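Local coordinates for protein lysyl-trna-dependent l-ysyl-phosphatidylgycerol synthase (Bacillus licheniformis, PDB 4V36) that probably transfers lysine from lysyl-tRNA to the membrane lipid phosphatidylglycerol, a lipid modification linked to bacterial resistance, at residues Leu61-Asp66 with Lys79-Ala84; Gly89-Phe94 with Ala312-Arg317; Phe113-Glu118 with Val321-Val326; Gly259-Ser264 with Pro304-Lys309. One frame throughout, in Å; residues are numbered along the deposited sequence.

How the interactions relate
From the N terminus, interaction 1 closes first, a short loop that lays helix 74-87 on strand 60-69. Interactions 2 and 3 then open in turn, on strands 91-97 and 111-122, and wait some two hundred residues for their partners. Inside both long loops nests interaction 4, which relates strand 255-261 to the start of strand 305-313. The end of that same strand closes interaction 2, and helix 319-330 then closes interaction 3, so that 2 and 3 cross. Every contact reaches the one mixed sheet. Interactions 1 and 2 share neighbouring parallel strands, while 3 and 4 meet around strand 111-122, binding early and late parts of the chain together.

Interaction 1. Residues Leu61-Asp66 with Lys79-Ala84; sequences LVVLGD and KEFLHA
Phe81 reaches from helix 74-87 to Leu61 and Val63 on strand 60-69, the first strand of a beta-alpha-beta unit that the parallel strand 91-97 completes. This is a worked example of how one large aromatic residue can span the distance between a helix and the sheet it packs on: the CA atoms of Val63 and Phe81 stand 10.1 Å apart, and side chains alone fill the gap.

The phenyl group is carried outward because CG lies opposite the backbone N (chi1 -179°), which sends the ring away from the helix toward the strand. Leu61 and Val63, two residues apart, both direct their CB atoms at the helix, whereas Val62 between them turns to the other face of the sheet and packs on Val326 and Leu329 of helix 319-330. Val63 and Phe81 run antiparallel as side chains, each sliding past the other, and Leu61 meets the ring at a slant, extended so that CD1 does the touching.

Other aromatic rings pack round Phe81: Phe43 meets it edge-to-face, and Phe54 is inclined to it at about 60°. Val92 of strand 91-97 also touches Phe81, so both parallel strands of the unit bear on the same ring. All three residues of the contact are buried, and what joins them is apolar packing between side chains. At the ring's outer end the two strand residues share one atom, Phe81 CZ, which lies 3.9 Å from Leu61 CD1, while Val63 CG2 comes to 3.5 Å from the adjacent Phe81 CE2.

Interaction 2. Residues Gly89-Phe94 with Ala312-Arg317; sequences GYLVIF and AYRKNR
Phe94 and Ala312 exchange two backbone hydrogen bonds, the signature of an antiparallel hydrogen-bonded pair. Ala312 N donates to Phe94 O at 2.8 Å, and Phe94 N returns a longer but nearly straight bond to Ala312 O at 3.2 Å, with 174° at the hydrogen. A further polar link lies within 312-317, from the last strand residue to the loop after it: Tyr313 OH donates to Asn316 OD1 at 3.0 Å.

Packing spreads outward from the bonded pair. Phe94 CB and Ala312 CB sit on the same face of the sheet, 3.6 Å apart, and the Phe94 ring then leads off toward Tyr105 and Tyr110. Beside the bonds, Ile93 CG2 approaches Ala312 O at 3.7 Å. Farther along, where the backbones have parted, Leu91 CD1 touches the aliphatic part of Arg314, at CD, over 4.1 Å. A bend about the CG-CD bond (chi3 73°) turns NE and the guanidinium group away from the leucine.

Gly89, with positive phi, closes the Schellman motif that ends helix 74-87, from which the chain enters strand 91-97. That strand is parallel to 60-69 and antiparallel to 305-313. A late strand inserted between two early ones, 91-97 and 111-122, is consistent with the acetyltransferase-like, mixed-sheet architecture of this family.

Interaction 3. Residues Phe113-Glu118 with Val321-Val326; sequences FKLGEE and VTMILV
Met323 of helix 319-330 meets two residues of strand 111-122, Phe113 and Leu115, and the contact illustrates how a single flexible thioether can serve an aromatic and an aliphatic neighbour at once. The Met-aromatic component is oblique: Met323 SD lies 5.4 Å from the centroid of the Phe113 ring, in a direction 60° off the ring normal. Its nearest ring atom is Phe113 CE2, 4.4 Å from SD.

The purely apolar component is closer. Leu115 CD2 packs against Met323 SD at 3.8 Å and against Met323 CE at 4.1 Å, the two side chains passing each other in opposite senses. Bends at chi2 (-66°) and chi3 fold the methionine's end, bringing CE as well as SD beside the leucine methyl. Phe113 and Leu115, two apart on the strand, both point their CB atoms at the helix; Val281 of helix 276-285 adds to the surroundings of Met323.

The polar contacts lie off this apolar patch, farther along the strand. Lys114 NZ forms a salt bridge with Glu117 OE2 at 3.2 Å, reaching it from above the carboxylate plane (58° out of it). The other oxygen, Glu117 OE1, forms a salt bridge with Arg296, and a Tris molecule, probably from the crystallisation liquor, is hydrogen-bonded to OE2.

In the backbone, Leu115 and Gly116 both face Lys309 of the adjacent strand 305-313, a classic beta bulge. The whole is thus a C-terminal helix laid on one face of a mixed sheet, touching it through a Met-aromatic contact and through Leu115 of the bulge.

Interaction 4. Residues Gly259-Ser264 with Pro304-Lys309; sequences GMAPLS and PVWRGK
Strands 255-261 and 305-313 flank strand 111-122 in the mixed sheet, and Met260 and Ala261 on the first reach across to Lys309 and Trp306 on the second. The pair exemplifies contact between second-neighbour strands: the CA atoms of Met260 and Lys309 stand 7.8 Å apart, and side chains alone make the connection.

Ala261 CB touches the six-membered ring of Trp306, 3.6 Å from CZ3 and 4.0 Å from CH2. Within its own segment Pro304 CG lies over one face of the indole, toward the rim; from outside it, Arg296 makes a cation-pi contact. In the second pair, Met260 SD rests against the aliphatic root of Lys309, at 3.7 Å from CB and 3.8 Å from CG. There the two side chains cross obliquely. The lysine then swings off through an unusual chi2 of -116°, far from a staggered value, and carries its ammonium group to a hydrogen bond with Gln96 O.

Glu117 and Glu118 of the intervening strand link the two sides: Ala261 pairs through its backbone with Glu117, and Arg307 with Glu118. Lys299 of helix 296-300 touches both Ala261 and Trp306, while Met289 and Tyr290 in a loop pack on Met260, so a helix, a loop and the central strand 111-122 all border the contact.

Interaction 1. Residues Leu61-Asp66 with Lys79-Ala84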
loop_
_atom_site.group_PDB
_atom_site.type_symbol
_atom_site.label_atom_id
_atom_site.label_comp_id
_atom_site.label_asym_id
_atom_site.label_seq_id
_atom_site.Cartn_x
_atom_site.Cartn_y
_atom_site.Cartn_z
ATOM N N LEU A 61 3.077 4.420 19.581
ATOM C CA LEU A 61 3.073 3.283 18.666
ATOM C C LEU A 61 2.129 3.527 17.491
ATOM O O LEU A 61 0.973 3.902 17.684
ATOM C CB LEU A 61 2.668 2.004 19.401
ATOM C CG LEU A 61 3.480 1.597 20.633
ATOM C CD1 LEU A 61 2.838 0.403 21.318
ATOM C CD2 LEU A 61 4.918 1.283 20.255
ATOM N N VAL A 62 2.623 3.312 16.275
ATOM C CA VAL A 62 1.805 3.490 15.080
ATOM C C VAL A 62 1.477 2.151 14.428
ATOM O O VAL A 62 2.361 1.473 13.905
ATOM C CB VAL A 62 2.501 4.395 14.044
ATOM C CG1 VAL A 62 1.580 4.646 12.858
ATOM C CG2 VAL A 62 2.920 5.709 14.683
ATOM N N VAL A 63 0.202 1.779 14.461
ATOM C CA VAL A 63 -0.256 0.531 13.858
ATOM C C VAL A 63 -0.571 0.725 12.378
ATOM O O VAL A 63 -1.196 1.714 11.994
ATOM C CB VAL A 63 -1.507 -0.013 14.578
ATOM C CG1 VAL A 63 -2.003 -1.290 13.914
ATOM C CG2 VAL A 63 -1.210 -0.255 16.049
ATOM N N LEU A 64 -0.130 -0.217 11.548
ATOM C CA LEU A 64 -0.398 -0.156 10.117
ATOM C C LEU A 64 -1.664 -0.929 9.753
ATOM O O LEU A 64 -1.653 -2.157 9.671
ATOM C CB LEU A 64 0.791 -0.698 9.323
ATOM C CG LEU A 64 0.663 -0.620 7.800
ATOM C CD1 LEU A 64 0.494 0.825 7.355
ATOM C CD2 LEU A 64 1.863 -1.255 7.119
ATOM N N GLY A 65 -2.756 -0.200 9.543
ATOM C CA GLY A 65 -4.008 -0.798 9.116
ATOM C C GLY A 65 -4.753 -1.537 10.210
ATOM O O GLY A 65 -4.382 -1.481 11.382
ATOM N N ASP A 66 -5.820 -2.225 9.816
ATOM C CA ASP A 66 -6.581 -3.067 10.730
ATOM C C ASP A 66 -5.805 -4.352 11.014
ATOM O O ASP A 66 -4.841 -4.657 10.312
ATOM C CB ASP A 66 -7.960 -3.380 10.137
ATOM C CG ASP A 66 -8.839 -2.150 10.028
ATOM O OD1 ASP A 66 -9.329 -1.675 11.075
ATOM O OD2 ASP A 66 -9.048 -1.662 8.897
ATOM N N LYS A 79 -7.789 -5.214 22.108
ATOM C CA LYS A 79 -7.891 -5.080 23.556
ATOM C C LYS A 79 -6.560 -5.385 24.237
ATOM O O LYS A 79 -6.118 -4.642 25.111
ATOM C CB LYS A 79 -8.984 -6.005 24.096
ATOM C CG LYS A 79 -9.205 -5.916 25.596
ATOM C CD LYS A 79 -10.334 -6.839 26.030
ATOM C CE LYS A 79 -10.582 -6.757 27.526
ATOM N NZ LYS A 79 -11.683 -7.666 27.949
ATOM N N GLU A 80 -5.926 -6.479 23.827
ATOM C CA GLU A 80 -4.653 -6.895 24.406
ATOM C C GLU A 80 -3.523 -5.930 24.059
ATOM O O GLU A 80 -2.694 -5.603 24.908
ATOM C CB GLU A 80 -4.290 -8.307 23.941
ATOM C CG GLU A 80 -5.224 -9.390 24.452
ATOM C CD GLU A 80 -4.905 -10.754 23.874
ATOM O OE1 GLU A 80 -4.062 -10.831 22.955
ATOM O OE2 GLU A 80 -5.496 -11.752 24.337
ATOM N N PHE A 81 -3.494 -5.481 22.807
ATOM C CA PHE A 81 -2.450 -4.573 22.342
ATOM C C PHE A 81 -2.521 -3.228 23.058
ATOM O O PHE A 81 -1.502 -2.703 23.507
ATOM C CB PHE A 81 -2.554 -4.369 20.829
ATOM C CG PHE A 81 -1.497 -3.463 20.265
ATOM C CD1 PHE A 81 -0.206 -3.920 20.072
ATOM C CD2 PHE A 81 -1.799 -2.155 19.921
ATOM C CE1 PHE A 81 0.770 -3.089 19.554
ATOM C CE2 PHE A 81 -0.827 -1.321 19.402
ATOM C CZ PHE A 81 0.458 -1.788 19.218
ATOM N N LEU A 82 -3.726 -2.676 23.161
ATOM C CA LEU A 82 -3.930 -1.402 23.844
ATOM C C LEU A 82 -3.634 -1.520 25.336
ATOM O O LEU A 82 -3.104 -0.590 25.946
ATOM C CB LEU A 82 -5.358 -0.898 23.630
ATOM C CG LEU A 82 -5.689 -0.374 22.231
ATOM C CD1 LEU A 82 -7.163 -0.032 22.117
ATOM C CD2 LEU A 82 -4.838 0.838 21.906
ATOM N N HIS A 83 -3.977 -2.664 25.920
ATOM C CA HIS A 83 -3.710 -2.908 27.332
ATOM C C HIS A 83 -2.211 -3.020 27.585
ATOM O O HIS A 83 -1.693 -2.465 28.553
ATOM C CB HIS A 83 -4.419 -4.177 27.808
ATOM C CG HIS A 83 -4.191 -4.490 29.253
ATOM N ND1 HIS A 83 -3.134 -5.259 29.691
ATOM C CD2 HIS A 83 -4.880 -4.133 30.364
ATOM C CE1 HIS A 83 -3.184 -5.365 31.007
ATOM N NE2 HIS A 83 -4.235 -4.691 31.439
ATOM N N ALA A 84 -1.522 -3.740 26.707
ATOM C CA ALA A 84 -0.079 -3.914 26.821
ATOM C C ALA A 84 0.645 -2.583 26.646
ATOM O O ALA A 84 1.713 -2.365 27.217
ATOM C CB ALA A 84 0.415 -4.924 25.799
#

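Interaction 2. Residues Gly89-Phe94 with Ala312-Arg317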
loop_
_atom_site.group_PDB
_atom_site.type_symbol
_atom_site.label_atom_id
_atom_site.label_comp_id
_atom_site.label_asym_id
_atom_site.label_seq_id
_atom_site.Cartn_x
_atom_site.Cartn_y
_atom_site.Cartn_z
ATOM N N GLY A 89 2.780 2.978 29.156
ATOM C CA GLY A 89 2.328 4.352 29.036
ATOM C C GLY A 89 2.495 4.901 27.633
ATOM O O GLY A 89 2.772 6.086 27.449
ATOM N N TYR A 90 2.325 4.034 26.640
ATOM C CA TYR A 90 2.474 4.434 25.244
ATOM C C TYR A 90 1.149 4.876 24.637
ATOM O O TYR A 90 0.094 4.324 24.948
ATOM C CB TYR A 90 3.059 3.287 24.413
ATOM C CG TYR A 90 4.488 2.929 24.756
ATOM C CD1 TYR A 90 5.284 3.789 25.501
ATOM C CD2 TYR A 90 5.043 1.729 24.328
ATOM C CE1 TYR A 90 6.591 3.465 25.815
ATOM C CE2 TYR A 90 6.348 1.396 24.637
ATOM C CZ TYR A 90 7.118 2.266 25.380
ATOM O OH TYR A 90 8.417 1.938 25.690
ATOM N N LEU A 91 1.211 5.879 23.767
ATOM C CA LEU A 91 0.050 6.301 22.997
ATOM C C LEU A 91 -0.026 5.476 21.717
ATOM O O LEU A 91 0.988 5.257 21.057
ATOM C CB LEU A 91 0.125 7.795 22.673
ATOM C CG LEU A 91 -1.042 8.391 21.882
ATOM C CD1 LEU A 91 -2.328 8.344 22.693
ATOM C CD2 LEU A 91 -0.727 9.815 21.444
ATOM N N VAL A 92 -1.221 5.014 21.370
ATOM C CA VAL A 92 -1.373 4.151 20.203
ATOM C C VAL A 92 -2.123 4.843 19.070
ATOM O O VAL A 92 -3.203 5.398 19.271
ATOM C CB VAL A 92 -2.102 2.847 20.562
ATOM C CG1 VAL A 92 -2.276 1.978 19.326
ATOM C CG2 VAL A 92 -1.337 2.098 21.634
ATOM N N ILE A 93 -1.535 4.800 17.880
ATOM C CA ILE A 93 -2.134 5.389 16.691
ATOM C C ILE A 93 -2.387 4.312 15.638
ATOM O O ILE A 93 -1.546 3.441 15.420
ATOM C CB ILE A 93 -1.230 6.489 16.098
ATOM C CG1 ILE A 93 -0.817 7.484 17.184
ATOM C CG2 ILE A 93 -1.928 7.198 14.949
ATOM C CD1 ILE A 93 0.300 8.417 16.767
ATOM N N PHE A 94 -3.551 4.365 14.999
ATOM C CA PHE A 94 -3.876 3.425 13.932
ATOM C C PHE A 94 -3.891 4.137 12.583
ATOM O O PHE A 94 -4.609 5.119 12.396
ATOM C CB PHE A 94 -5.224 2.750 14.197
ATOM C CG PHE A 94 -5.241 1.892 15.432
ATOM C CD1 PHE A 94 -5.557 2.434 16.667
ATOM C CD2 PHE A 94 -4.934 0.544 15.358
ATOM C CE1 PHE A 94 -5.570 1.647 17.804
ATOM C CE2 PHE A 94 -4.944 -0.248 16.491
ATOM C CZ PHE A 94 -5.262 0.305 17.716
ATOM N N ALA A 312 -6.886 6.661 12.965
ATOM C CA ALA A 312 -7.536 6.580 14.266
ATOM C C ALA A 312 -6.657 7.210 15.338
ATOM O O ALA A 312 -5.574 6.711 15.645
ATOM C CB ALA A 312 -7.860 5.137 14.616
ATOM N N TYR A 313 -7.135 8.315 15.901
ATOM C CA TYR A 313 -6.394 9.062 16.909
ATOM C C TYR A 313 -7.293 9.366 18.103
ATOM O O TYR A 313 -8.506 9.172 18.035
ATOM C CB TYR A 313 -5.840 10.358 16.314
ATOM C CG TYR A 313 -6.915 11.315 15.849
ATOM C CD1 TYR A 313 -7.535 11.151 14.616
ATOM C CD2 TYR A 313 -7.313 12.381 16.645
ATOM C CE1 TYR A 313 -8.523 12.022 14.191
ATOM C CE2 TYR A 313 -8.298 13.255 16.228
ATOM C CZ TYR A 313 -8.899 13.072 15.001
ATOM O OH TYR A 313 -9.881 13.944 14.585
ATOM N N ARG A 314 -6.702 9.850 19.191
ATOM C CA ARG A 314 -7.474 10.129 20.398
ATOM C C ARG A 314 -7.705 11.624 20.609
ATOM O O ARG A 314 -8.841 12.061 20.791
ATOM C CB ARG A 314 -6.781 9.529 21.624
ATOM C CG ARG A 314 -6.502 8.038 21.501
ATOM C CD ARG A 314 -6.311 7.380 22.861
ATOM N NE ARG A 314 -7.571 7.243 23.588
ATOM C CZ ARG A 314 -7.966 8.055 24.563
ATOM N NH1 ARG A 314 -7.198 9.068 24.940
ATOM N NH2 ARG A 314 -9.130 7.852 25.167
ATOM N N LYS A 315 -6.630 12.403 20.583
ATOM C CA LYS A 315 -6.731 13.844 20.796
ATOM C C LYS A 315 -6.752 14.608 19.473
ATOM O O LYS A 315 -5.850 14.465 18.648
ATOM C CB LYS A 315 -5.576 14.336 21.670
ATOM N N ASN A 316 -7.787 15.421 19.280
ATOM C CA ASN A 316 -7.958 16.173 18.041
ATOM C C ASN A 316 -6.954 17.311 17.902
ATOM O O ASN A 316 -6.587 17.702 16.793
ATOM C CB ASN A 316 -9.383 16.725 17.949
ATOM C CG ASN A 316 -9.674 17.371 16.609
ATOM O OD1 ASN A 316 -10.105 16.706 15.667
ATOM N ND2 ASN A 316 -9.442 18.676 16.517
ATOM N N ARG A 317 -6.510 17.840 19.038
ATOM C CA ARG A 317 -5.569 18.951 19.046
ATOM C C ARG A 317 -4.160 18.471 18.700
ATOM O O ARG A 317 -3.293 19.265 18.335
ATOM C CB ARG A 317 -5.577 19.643 20.411
ATOM C CG ARG A 317 -5.086 21.078 20.390
ATOM C CD ARG A 317 -5.239 21.724 21.757
ATOM N NE ARG A 317 -6.597 21.589 22.276
ATOM C CZ ARG A 317 -7.565 22.478 22.081
ATOM N NH1 ARG A 317 -7.330 23.575 21.376
ATOM N NH2 ARG A 317 -8.771 22.268 22.591
#

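Interaction 3. Residues Phe113-Glu118 with Val321-Val326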
loop_
_atom_site.group_PDB
_atom_site.type_symbol
_atom_site.label_atom_id
_atom_site.label_comp_id
_atom_site.label_asym_id
_atom_site.label_seq_id
_atom_site.Cartn_x
_atom_site.Cartn_y
_atom_site.Cartn_z
ATOM N N PHE A 113 -10.052 10.273 11.135
ATOM C CA PHE A 113 -9.732 11.299 10.154
ATOM C C PHE A 113 -9.459 10.653 8.801
ATOM O O PHE A 113 -8.586 9.793 8.684
ATOM C CB PHE A 113 -8.527 12.120 10.616
ATOM C CG PHE A 113 -8.013 13.080 9.583
ATOM C CD1 PHE A 113 -8.660 14.283 9.357
ATOM C CD2 PHE A 113 -6.879 12.784 8.844
ATOM C CE1 PHE A 113 -8.189 15.170 8.409
ATOM C CE2 PHE A 113 -6.403 13.666 7.894
ATOM C CZ PHE A 113 -7.061 14.860 7.677
ATOM N N LYS A 114 -10.205 11.064 7.781
ATOM C CA LYS A 114 -10.085 10.456 6.460
ATOM C C LYS A 114 -8.794 10.880 5.765
ATOM O O LYS A 114 -8.588 12.059 5.481
ATOM C CB LYS A 114 -11.294 10.809 5.591
ATOM C CG LYS A 114 -11.484 9.882 4.401
ATOM C CD LYS A 114 -12.863 10.045 3.780
ATOM C CE LYS A 114 -13.119 8.985 2.719
ATOM N NZ LYS A 114 -14.474 9.113 2.118
ATOM N N LEU A 115 -7.934 9.903 5.497
ATOM C CA LEU A 115 -6.628 10.152 4.894
ATOM C C LEU A 115 -6.712 10.252 3.375
ATOM O O LEU A 115 -5.945 10.978 2.742
ATOM C CB LEU A 115 -5.649 9.042 5.285
ATOM C CG LEU A 115 -5.411 8.844 6.782
ATOM C CD1 LEU A 115 -4.848 7.460 7.048
ATOM C CD2 LEU A 115 -4.473 9.914 7.314
ATOM N N GLY A 116 -7.646 9.507 2.796
ATOM C CA GLY A 116 -7.792 9.442 1.357
ATOM C C GLY A 116 -8.648 8.255 0.968
ATOM O O GLY A 116 -9.279 7.634 1.824
ATOM N N GLU A 117 -8.671 7.934 -0.320
ATOM C CA GLU A 117 -9.464 6.814 -0.807
ATOM C C GLU A 117 -8.658 5.940 -1.760
ATOM O O GLU A 117 -7.881 6.442 -2.571
ATOM C CB GLU A 117 -10.733 7.317 -1.501
ATOM C CG GLU A 117 -11.758 7.925 -0.554
ATOM C CD GLU A 117 -12.911 8.592 -1.282
ATOM O OE1 GLU A 117 -12.652 9.428 -2.174
ATOM O OE2 GLU A 117 -14.077 8.285 -0.957
ATOM N N GLU A 118 -8.844 4.629 -1.646
ATOM C CA GLU A 118 -8.197 3.683 -2.546
ATOM C C GLU A 118 -9.021 3.496 -3.813
ATOM O O GLU A 118 -10.232 3.289 -3.751
ATOM C CB GLU A 118 -7.986 2.333 -1.856
ATOM C CG GLU A 118 -6.907 2.334 -0.788
ATOM C CD GLU A 118 -6.699 0.963 -0.174
ATOM O OE1 GLU A 118 -7.597 0.105 -0.313
ATOM O OE2 GLU A 118 -5.638 0.742 0.444
ATOM N N VAL A 321 0.401 17.011 14.732
ATOM C CA VAL A 321 1.646 16.368 15.138
ATOM C C VAL A 321 1.644 14.897 14.734
ATOM O O VAL A 321 2.639 14.382 14.223
ATOM C CB VAL A 321 1.875 16.478 16.657
ATOM C CG1 VAL A 321 3.166 15.774 17.053
ATOM C CG2 VAL A 321 1.901 17.937 17.085
ATOM N N THR A 322 0.513 14.236 14.962
ATOM C CA THR A 322 0.344 12.825 14.631
ATOM C C THR A 322 0.654 12.541 13.163
ATOM O O THR A 322 1.340 11.570 12.840
ATOM C CB THR A 322 -1.088 12.354 14.945
ATOM O OG1 THR A 322 -1.353 12.529 16.342
ATOM C CG2 THR A 322 -1.267 10.887 14.578
ATOM N N MET A 323 0.152 13.399 12.280
ATOM C CA MET A 323 0.384 13.253 10.848
ATOM C C MET A 323 1.862 13.399 10.498
ATOM O O MET A 323 2.372 12.695 9.628
ATOM C CB MET A 323 -0.440 14.278 10.069
ATOM C CG MET A 323 -1.933 14.011 10.071
ATOM S SD MET A 323 -2.353 12.497 9.187
ATOM C CE MET A 323 -1.704 12.862 7.557
ATOM N N ILE A 324 2.542 14.315 11.179
ATOM C CA ILE A 324 3.968 14.538 10.957
ATOM C C ILE A 324 4.791 13.322 11.376
ATOM O O ILE A 324 5.699 12.898 10.657
ATOM C CB ILE A 324 4.464 15.785 11.719
ATOM C CG1 ILE A 324 3.920 17.054 11.063
ATOM C CG2 ILE A 324 5.983 15.835 11.744
ATOM C CD1 ILE A 324 4.397 17.251 9.639
ATOM N N LEU A 325 4.466 12.762 12.537
ATOM C CA LEU A 325 5.166 11.589 13.049
ATOM C C LEU A 325 5.042 10.404 12.094
ATOM O O LEU A 325 6.011 9.685 11.852
ATOM C CB LEU A 325 4.633 11.206 14.430
ATOM C CG LEU A 325 4.748 12.265 15.528
ATOM C CD1 LEU A 325 4.083 11.784 16.808
ATOM C CD2 LEU A 325 6.204 12.627 15.781
ATOM N N VAL A 326 3.841 10.212 11.554
ATOM C CA VAL A 326 3.586 9.132 10.610
ATOM C C VAL A 326 4.302 9.391 9.288
ATOM O O VAL A 326 4.878 8.480 8.693
ATOM C CB VAL A 326 2.074 8.951 10.357
ATOM C CG1 VAL A 326 1.829 7.915 9.269
ATOM C CG2 VAL A 326 1.369 8.551 11.643
#

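Interaction 4. Residues Gly259-Ser264 with Pro304-Lys309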
loop_
_atom_site.group_PDB
_atom_site.type_symbol
_atom_site.label_atom_id
_atom_site.label_comp_id
_atom_site.label_asym_id
_atom_site.label_seq_id
_atom_site.Cartn_x
_atom_site.Cartn_y
_atom_site.Cartn_z
ATOM N N GLY A 259 -4.177 1.644 -5.187
ATOM C CA GLY A 259 -3.580 2.366 -4.080
ATOM C C GLY A 259 -4.400 3.577 -3.683
ATOM O O GLY A 259 -5.394 3.907 -4.329
ATOM N N MET A 260 -3.974 4.250 -2.619
ATOM C CA MET A 260 -4.728 5.377 -2.085
ATOM C C MET A 260 -4.522 6.644 -2.909
ATOM O O MET A 260 -3.442 6.887 -3.449
ATOM C CB MET A 260 -4.341 5.631 -0.625
ATOM C CG MET A 260 -5.327 6.511 0.130
ATOM S SD MET A 260 -4.982 6.604 1.897
ATOM C CE MET A 260 -3.422 7.477 1.888
ATOM N N ALA A 261 -5.576 7.445 -3.005
ATOM C CA ALA A 261 -5.519 8.734 -3.676
ATOM C C ALA A 261 -6.028 9.813 -2.728
ATOM O O ALA A 261 -6.815 9.521 -1.826
ATOM C CB ALA A 261 -6.339 8.705 -4.958
ATOM N N PRO A 262 -5.576 11.063 -2.916
ATOM C CA PRO A 262 -6.068 12.148 -2.060
ATOM C C PRO A 262 -7.563 12.383 -2.239
ATOM O O PRO A 262 -8.107 12.104 -3.308
ATOM C CB PRO A 262 -5.261 13.364 -2.528
ATOM C CG PRO A 262 -4.832 13.022 -3.916
ATOM C CD PRO A 262 -4.588 11.545 -3.898
ATOM N N LEU A 263 -8.215 12.879 -1.194
ATOM C CA LEU A 263 -9.640 13.172 -1.255
ATOM C C LEU A 263 -9.913 14.327 -2.209
ATOM O O LEU A 263 -9.036 15.152 -2.466
ATOM C CB LEU A 263 -10.179 13.507 0.137
ATOM C CG LEU A 263 -10.068 12.427 1.213
ATOM C CD1 LEU A 263 -10.523 12.979 2.553
ATOM C CD2 LEU A 263 -10.890 11.214 0.826
ATOM N N SER A 264 -11.130 14.383 -2.736
ATOM C CA SER A 264 -11.554 15.527 -3.530
ATOM C C SER A 264 -11.909 16.679 -2.597
ATOM O O SER A 264 -11.833 16.541 -1.376
ATOM C CB SER A 264 -12.741 15.163 -4.420
ATOM O OG SER A 264 -13.817 14.661 -3.648
ATOM N N PRO A 304 -12.908 4.163 -10.907
ATOM C CA PRO A 304 -12.844 3.180 -9.827
ATOM C C PRO A 304 -13.919 3.390 -8.768
ATOM O O PRO A 304 -14.576 4.431 -8.747
ATOM C CB PRO A 304 -11.460 3.423 -9.235
ATOM C CG PRO A 304 -11.286 4.906 -9.375
ATOM C CD PRO A 304 -12.027 5.315 -10.636
ATOM N N VAL A 305 -14.090 2.401 -7.898
ATOM C CA VAL A 305 -14.913 2.565 -6.710
ATOM C C VAL A 305 -14.011 2.970 -5.550
ATOM O O VAL A 305 -13.121 2.215 -5.155
ATOM C CB VAL A 305 -15.681 1.281 -6.355
ATOM C CG1 VAL A 305 -16.499 1.489 -5.090
ATOM C CG2 VAL A 305 -16.573 0.858 -7.512
ATOM N N TRP A 306 -14.232 4.164 -5.012
ATOM C CA TRP A 306 -13.363 4.696 -3.968
ATOM C C TRP A 306 -13.623 4.041 -2.617
ATOM O O TRP A 306 -14.767 3.931 -2.179
ATOM C CB TRP A 306 -13.533 6.212 -3.856
ATOM C CG TRP A 306 -13.170 6.948 -5.112
ATOM C CD1 TRP A 306 -14.029 7.522 -6.003
ATOM C CD2 TRP A 306 -11.851 7.177 -5.620
ATOM N NE1 TRP A 306 -13.326 8.100 -7.033
ATOM C CE2 TRP A 306 -11.987 7.902 -6.821
ATOM C CE3 TRP A 306 -10.568 6.842 -5.176
ATOM C CZ2 TRP A 306 -10.890 8.298 -7.583
ATOM C CZ3 TRP A 306 -9.481 7.235 -5.933
ATOM C CH2 TRP A 306 -9.649 7.956 -7.123
ATOM N N ARG A 307 -12.551 3.600 -1.966
ATOM C CA ARG A 307 -12.646 3.035 -0.625
ATOM C C ARG A 307 -11.784 3.833 0.347
ATOM O O ARG A 307 -10.556 3.824 0.256
ATOM C CB ARG A 307 -12.233 1.561 -0.620
ATOM C CG ARG A 307 -12.354 0.904 0.747
ATOM C CD ARG A 307 -12.421 -0.615 0.653
ATOM N NE ARG A 307 -11.167 -1.206 0.201
ATOM C CZ ARG A 307 -11.059 -2.020 -0.844
ATOM N NH1 ARG A 307 -12.133 -2.343 -1.552
ATOM N NH2 ARG A 307 -9.876 -2.515 -1.182
ATOM N N GLY A 308 -12.438 4.520 1.278
ATOM C CA GLY A 308 -11.758 5.419 2.192
ATOM C C GLY A 308 -10.851 4.747 3.206
ATOM O O GLY A 308 -11.144 3.659 3.702
ATOM N N LYS A 309 -9.737 5.408 3.505
ATOM C CA LYS A 309 -8.821 4.963 4.548
ATOM C C LYS A 309 -8.750 6.035 5.630
ATOM O O LYS A 309 -8.752 7.227 5.326
ATOM C CB LYS A 309 -7.432 4.679 3.971
ATOM C CG LYS A 309 -7.444 3.780 2.743
ATOM C CD LYS A 309 -6.733 2.463 3.002
ATOM C CE LYS A 309 -7.461 1.626 4.039
ATOM N NZ LYS A 309 -6.795 0.308 4.245
#